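Local coordinates for protein alanine racemase (Enterococcus faecalis, PDB 3E5P) that belongs to the alanine racemase family, joining an eight-stranded parallel barrel domain to a mostly beta C-terminal domain within an assembly of two chains, at residues Val256-Ala261 with Glu274-Ile279; Val299-Lys304 with Val327-Thr332. The protein carries 1 engineered substitution. All coordinates share one frame; numbering follows the deposited sequence.

Contact 1: residues Val256-Ala261 with Glu274-Ile279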
loop_
_atom_site.group_PDB
_atom_site.type_symbol
_atom_site.label_atom_id
_atom_site.label_comp_id
_atom_site.label_asym_id
_atom_site.label_seq_id
_atom_site.Cartn_x
_atom_site.Cartn_y
_atom_site.Cartn_z
ATOM N N VAL C 256 25.128 8.160 -7.733
ATOM C CA VAL C 256 25.966 7.053 -8.168
ATOM C C VAL C 256 27.317 7.223 -7.518
ATOM O O VAL C 256 27.903 8.301 -7.573
ATOM C CB VAL C 256 26.164 7.047 -9.690
ATOM C CG1 VAL C 256 26.940 5.813 -10.102
ATOM C CG2 VAL C 256 24.819 7.079 -10.391
ATOM N N LYS C 257 27.811 6.162 -6.900
ATOM C CA LYS C 257 29.097 6.216 -6.230
ATOM C C LYS C 257 29.804 4.873 -6.271
ATOM O O LYS C 257 29.165 3.818 -6.345
ATOM C CB LYS C 257 28.916 6.668 -4.770
ATOM C CG LYS C 257 29.146 5.586 -3.701
ATOM C CD LYS C 257 28.023 4.551 -3.658
ATOM C CE LYS C 257 26.812 5.035 -2.866
ATOM N NZ LYS C 257 27.019 4.935 -1.395
ATOM N N ARG C 258 31.128 4.915 -6.229
ATOM C CA ARG C 258 31.909 3.697 -6.242
ATOM C C ARG C 258 32.334 3.385 -4.816
ATOM O O ARG C 258 32.730 4.270 -4.068
ATOM C CB ARG C 258 33.137 3.846 -7.139
ATOM C CG ARG C 258 33.970 2.579 -7.198
ATOM C CD ARG C 258 35.077 2.646 -8.239
ATOM N NE ARG C 258 36.036 3.716 -7.971
ATOM C CZ ARG C 258 37.273 3.748 -8.458
ATOM N NH1 ARG C 258 37.706 2.762 -9.236
ATOM N NH2 ARG C 258 38.072 4.764 -8.166
ATOM N N LEU C 259 32.236 2.115 -4.452
ATOM C CA LEU C 259 32.597 1.656 -3.124
ATOM C C LEU C 259 33.725 0.635 -3.203
ATOM O O LEU C 259 33.819 -0.129 -4.165
ATOM C CB LEU C 259 31.374 1.034 -2.438
ATOM C CG LEU C 259 30.345 2.019 -1.880
ATOM C CD1 LEU C 259 29.059 1.304 -1.528
ATOM C CD2 LEU C 259 30.932 2.704 -0.658
ATOM N N ALA C 260 34.582 0.634 -2.185
ATOM C CA ALA C 260 35.704 -0.292 -2.113
ATOM C C ALA C 260 35.188 -1.663 -1.703
ATOM O O ALA C 260 34.104 -1.781 -1.138
ATOM C CB ALA C 260 36.723 0.203 -1.094
ATOM N N ALA C 261 35.958 -2.703 -1.994
ATOM C CA ALA C 261 35.543 -4.043 -1.616
ATOM C C ALA C 261 35.477 -4.077 -0.090
ATOM O O ALA C 261 36.188 -3.323 0.577
ATOM C CB ALA C 261 36.543 -5.066 -2.129
ATOM N N GLU C 274 32.041 -7.075 -2.806
ATOM C CA GLU C 274 32.987 -8.148 -3.055
ATOM C C GLU C 274 34.225 -7.571 -3.752
ATOM O O GLU C 274 35.290 -8.188 -3.770
ATOM C CB GLU C 274 32.328 -9.215 -3.936
ATOM C CG GLU C 274 33.020 -10.573 -3.907
ATOM C CD GLU C 274 32.776 -11.331 -2.614
ATOM O OE1 GLU C 274 33.567 -12.250 -2.307
ATOM O OE2 GLU C 274 31.789 -11.013 -1.916
ATOM N N ALA C 275 34.073 -6.378 -4.318
ATOM C CA ALA C 275 35.156 -5.691 -5.019
ATOM C C ALA C 275 34.690 -4.309 -5.437
ATOM O O ALA C 275 33.599 -3.877 -5.071
ATOM C CB ALA C 275 35.569 -6.478 -6.252
ATOM N N GLU C 276 35.523 -3.615 -6.204
ATOM C CA GLU C 276 35.170 -2.292 -6.689
ATOM C C GLU C 276 33.776 -2.417 -7.282
ATOM O O GLU C 276 33.559 -3.199 -8.211
ATOM C CB GLU C 276 36.162 -1.842 -7.767
ATOM C CG GLU C 276 37.558 -1.505 -7.249
ATOM C CD GLU C 276 37.567 -0.297 -6.319
ATOM O OE1 GLU C 276 38.659 0.122 -5.885
ATOM O OE2 GLU C 276 36.479 0.234 -6.016
ATOM N N GLU C 277 32.828 -1.668 -6.735
ATOM C CA GLU C 277 31.453 -1.722 -7.219
ATOM C C GLU C 277 30.847 -0.345 -7.380
ATOM O O GLU C 277 31.149 0.572 -6.617
ATOM C CB GLU C 277 30.578 -2.539 -6.264
ATOM C CG GLU C 277 30.536 -4.026 -6.552
ATOM C CD GLU C 277 29.670 -4.784 -5.554
ATOM O OE1 GLU C 277 28.528 -4.342 -5.298
ATOM O OE2 GLU C 277 30.129 -5.827 -5.031
ATOM N N TRP C 278 29.992 -0.205 -8.387
ATOM C CA TRP C 278 29.318 1.061 -8.636
ATOM C C TRP C 278 27.900 0.955 -8.101
ATOM O O TRP C 278 27.077 0.199 -8.628
ATOM C CB TRP C 278 29.291 1.378 -10.130
ATOM C CG TRP C 278 30.643 1.682 -10.696
ATOM C CD1 TRP C 278 31.568 0.787 -11.151
ATOM C CD2 TRP C 278 31.240 2.974 -10.830
ATOM N NE1 TRP C 278 32.704 1.440 -11.558
ATOM C CE2 TRP C 278 32.530 2.785 -11.372
ATOM C CE3 TRP C 278 30.811 4.276 -10.544
ATOM C CZ2 TRP C 278 33.395 3.848 -11.631
ATOM C CZ3 TRP C 278 31.671 5.331 -10.803
ATOM C CH2 TRP C 278 32.949 5.110 -11.340
ATOM N N ILE C 279 27.612 1.712 -7.051
ATOM C CA ILE C 279 26.290 1.661 -6.453
ATOM C C ILE C 279 25.430 2.887 -6.745
ATOM O O ILE C 279 25.830 4.026 -6.473
ATOM C CB ILE C 279 26.411 1.464 -4.945
ATOM C CG1 ILE C 279 27.422 0.348 -4.662
ATOM C CG2 ILE C 279 25.070 1.117 -4.355
ATOM C CD1 ILE C 279 27.139 -0.962 -5.367
#
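Arg258 lays the start of its side chain over one face of the Trp278 indole: CB stands 4.1 Å from the centroid of the six-membered ring, almost straight above it, in a CH-pi contact. CG lies anti to the backbone N (chi1 -179°), which sends the chain on across the ring until CD meets CZ2 at 4.0 Å. At the ring edge, close to its plane, Val256 adds CG1, 4.2 Å from CE3, so the flat indole has an arginine stem over one face and a valine methyl at its rim.

The other face of this antiparallel pair carries Lys257, Leu259, Glu277 and Ile279. The Ile279 side chain is the bump, fitted against two neighbours that lie next to each other. Its CG1 meets Leu259 CD1 at 3.7 Å, the side chains crossing at about a right angle, while the bent methylene chain of Lys257 slants across it beside the leucine and sets CD 3.7 Å from CB. Farther out, where the strands give way to loops, Ala261 pushes CB against the backbone of Ala275, 3.3 Å from CA.

Four backbone hydrogen bonds hold the ladder, two for Lys257 with Ile279 and two for Leu259 with Glu277; the longest runs from Glu277 N to Leu259 O at 3.2 Å. Strand 317-321 continues the sheet beyond strand 277-282, and Trp278 and Ile279 also pack on it.

Lys257 NZ bonds Gly138 O of the second subunit; Glu277 OE1 takes the hydroxyl of Tyr271, and its OE2 receives Glu274 N. Glu276 OE2 lies 4.0 Å from Arg258 NE but well out of the guanidinium plane, so no N-H points at it. The chemistry implies an interface held by main-chain bonds and apolar surface, with charge attraction across it probably minor.

Contact 2: residues Val299-Lys304 with Val327-Thr332; sequences VLVNGK and VGPVVT. Engineered in segment 327-332: Pro329 (natural residue Ser).
Leu300 and Thr332 face each other as an antiparallel hydrogen-bonded pair, each bonding the other's main chain: Leu300 N gives to Thr332 O at 2.9 Å, and Thr332 N returns to Leu300 O at 2.7 Å. The short strands 299-301 and 330-332 run at 149° to each other and approach to 4.6 Å between axes. Leu300 O is also met by the CA of Val331 in a CA-H...O contact. Past Val301, segment 299-304 turns back through a type I' beta turn, closed by the reciprocal main-chain bonds of Val301 and Lys304, with Asn302 and Gly303 at its corner.

Leu300 and Thr332 share one face of the sheet, with Leu300 CB 3.8 Å from Thr332 CB. Beyond them, Leu300 CD1 lies 4.1 Å from the Thr332 methyl CG2. Val299 CG2 reaches Val331 CG1 at 3.7 Å; Val331 presents that methyl by placing it anti to its backbone N (chi1 -173°), where it also lies against Leu300 O. Nearer the turn, the engineered Pro329 touches lightly, its CB 4.4 Å from Val301 CG2, and the Asn302 amide nitrogen passes near the same proline carbon. Leu253 packs on the proline as well, while Asp337 OD2 accepts a hydrogen bond from Gly303 N.

Strands 298-301 and 304-307 make a beta hairpin with a two-residue turn, whose Asn-Gly corner is a classic type I' sequence. Strand 330-332 adds antiparallel to its inner arm, and strand 247-252 follows on the far side, giving part of the mixed sheet of the beta-rich C-terminal domain, which also takes in strand 10-13.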
loop_
_atom_site.group_PDB
_atom_site.type_symbol
_atom_site.label_atom_id
_atom_site.label_comp_id
_atom_site.label_asym_id
_atom_site.label_seq_id
_atom_site.Cartn_x
_atom_site.Cartn_y
_atom_site.Cartn_z
ATOM N N VAL C 299 16.439 -4.680 -11.657
ATOM C CA VAL C 299 15.689 -3.689 -12.410
ATOM C C VAL C 299 16.521 -3.309 -13.621
ATOM O O VAL C 299 17.664 -3.752 -13.758
ATOM C CB VAL C 299 15.366 -2.434 -11.559
ATOM C CG1 VAL C 299 14.403 -2.809 -10.440
ATOM C CG2 VAL C 299 16.646 -1.841 -10.982
ATOM N N LEU C 300 15.952 -2.492 -14.498
ATOM C CA LEU C 300 16.640 -2.112 -15.720
ATOM C C LEU C 300 17.150 -0.682 -15.803
ATOM O O LEU C 300 16.497 0.261 -15.333
ATOM C CB LEU C 300 15.724 -2.374 -16.909
ATOM C CG LEU C 300 14.965 -3.697 -16.850
ATOM C CD1 LEU C 300 13.997 -3.790 -18.029
ATOM C CD2 LEU C 300 15.963 -4.839 -16.857
ATOM N N VAL C 301 18.333 -0.559 -16.413
ATOM C CA VAL C 301 19.019 0.711 -16.664
ATOM C C VAL C 301 19.813 0.512 -17.955
ATOM O O VAL C 301 20.559 -0.458 -18.084
ATOM C CB VAL C 301 19.989 1.095 -15.522
ATOM C CG1 VAL C 301 21.002 0.005 -15.325
ATOM C CG2 VAL C 301 20.699 2.389 -15.856
ATOM N N ASN C 302 19.627 1.419 -18.911
ATOM C CA ASN C 302 20.291 1.347 -20.209
ATOM C C ASN C 302 20.234 -0.055 -20.811
ATOM O O ASN C 302 21.205 -0.546 -21.383
ATOM C CB ASN C 302 21.743 1.826 -20.106
ATOM C CG ASN C 302 21.843 3.311 -19.799
ATOM O OD1 ASN C 302 21.089 4.123 -20.346
ATOM N ND2 ASN C 302 22.779 3.678 -18.925
ATOM N N GLY C 303 19.081 -0.695 -20.667
ATOM C CA GLY C 303 18.881 -2.021 -21.222
ATOM C C GLY C 303 19.580 -3.168 -20.527
ATOM O O GLY C 303 19.599 -4.274 -21.057
ATOM N N LYS C 304 20.150 -2.926 -19.351
ATOM C CA LYS C 304 20.838 -3.991 -18.627
ATOM C C LYS C 304 20.302 -4.211 -17.209
ATOM O O LYS C 304 19.918 -3.266 -16.522
ATOM C CB LYS C 304 22.339 -3.700 -18.570
ATOM C CG LYS C 304 23.018 -3.650 -19.934
ATOM C CD LYS C 304 24.544 -3.681 -19.796
ATOM C CE LYS C 304 25.044 -5.049 -19.312
ATOM N NZ LYS C 304 26.515 -5.071 -19.023
ATOM N N VAL C 327 24.271 10.090 -12.899
ATOM C CA VAL C 327 22.959 10.000 -12.276
ATOM C C VAL C 327 22.044 10.553 -13.348
ATOM O O VAL C 327 22.490 11.336 -14.180
ATOM C CB VAL C 327 22.852 10.886 -11.017
ATOM C CG1 VAL C 327 23.888 10.470 -10.001
ATOM C CG2 VAL C 327 23.034 12.348 -11.389
ATOM N N GLY C 328 20.783 10.135 -13.357
ATOM C CA GLY C 328 19.862 10.657 -14.352
ATOM C C GLY C 328 19.268 9.631 -15.293
ATOM O O GLY C 328 18.113 9.774 -15.709
ATOM N N PRO C 329 20.035 8.604 -15.684
ATOM C CA PRO C 329 19.433 7.627 -16.588
ATOM C C PRO C 329 18.215 6.979 -15.928
ATOM O O PRO C 329 18.226 6.686 -14.729
ATOM C CB PRO C 329 20.583 6.649 -16.857
ATOM C CG PRO C 329 21.482 6.812 -15.677
ATOM C CD PRO C 329 21.452 8.292 -15.435
ATOM N N VAL C 330 17.161 6.779 -16.716
ATOM C CA VAL C 330 15.922 6.185 -16.223
ATOM C C VAL C 330 16.051 4.722 -15.807
ATOM O O VAL C 330 16.661 3.905 -16.505
ATOM C CB VAL C 330 14.793 6.311 -17.272
ATOM C CG1 VAL C 330 15.324 6.002 -18.642
ATOM C CG2 VAL C 330 13.652 5.352 -16.937
ATOM N N VAL C 331 15.462 4.407 -14.658
ATOM C CA VAL C 331 15.486 3.057 -14.124
ATOM C C VAL C 331 14.120 2.420 -14.321
ATOM O O VAL C 331 13.127 2.905 -13.783
ATOM C CB VAL C 331 15.816 3.061 -12.617
ATOM C CG1 VAL C 331 16.010 1.632 -12.127
ATOM C CG2 VAL C 331 17.068 3.911 -12.354
ATOM N N THR C 332 14.069 1.336 -15.093
ATOM C CA THR C 332 12.805 0.647 -15.343
ATOM C C THR C 332 12.584 -0.475 -14.341
ATOM O O THR C 332 13.233 -1.521 -14.405
ATOM C CB THR C 332 12.748 0.043 -16.774
ATOM O OG1 THR C 332 12.773 1.097 -17.736
ATOM C CG2 THR C 332 11.469 -0.767 -16.979
#

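Both contacts belong to the C-terminal region, with centres about 18 Å apart, but they build different sheets: contact 1 pairs two strands of a three-stranded antiparallel sheet, contact 2 two strands of a six-stranded mixed one. They come in series along the chain, strand 277-282 of contact 1 being followed directly by strand 298-301 of contact 2. The two meet where Val256 N packs against Val327 CG1 at 3.5 Å. Contact 1 lies farther out, its centre about 40 Å from the centre of the chain against about 28 Å for contact 2; it reaches the second subunit through Lys257, whereas no other protein chain of the assembly touches contact 2.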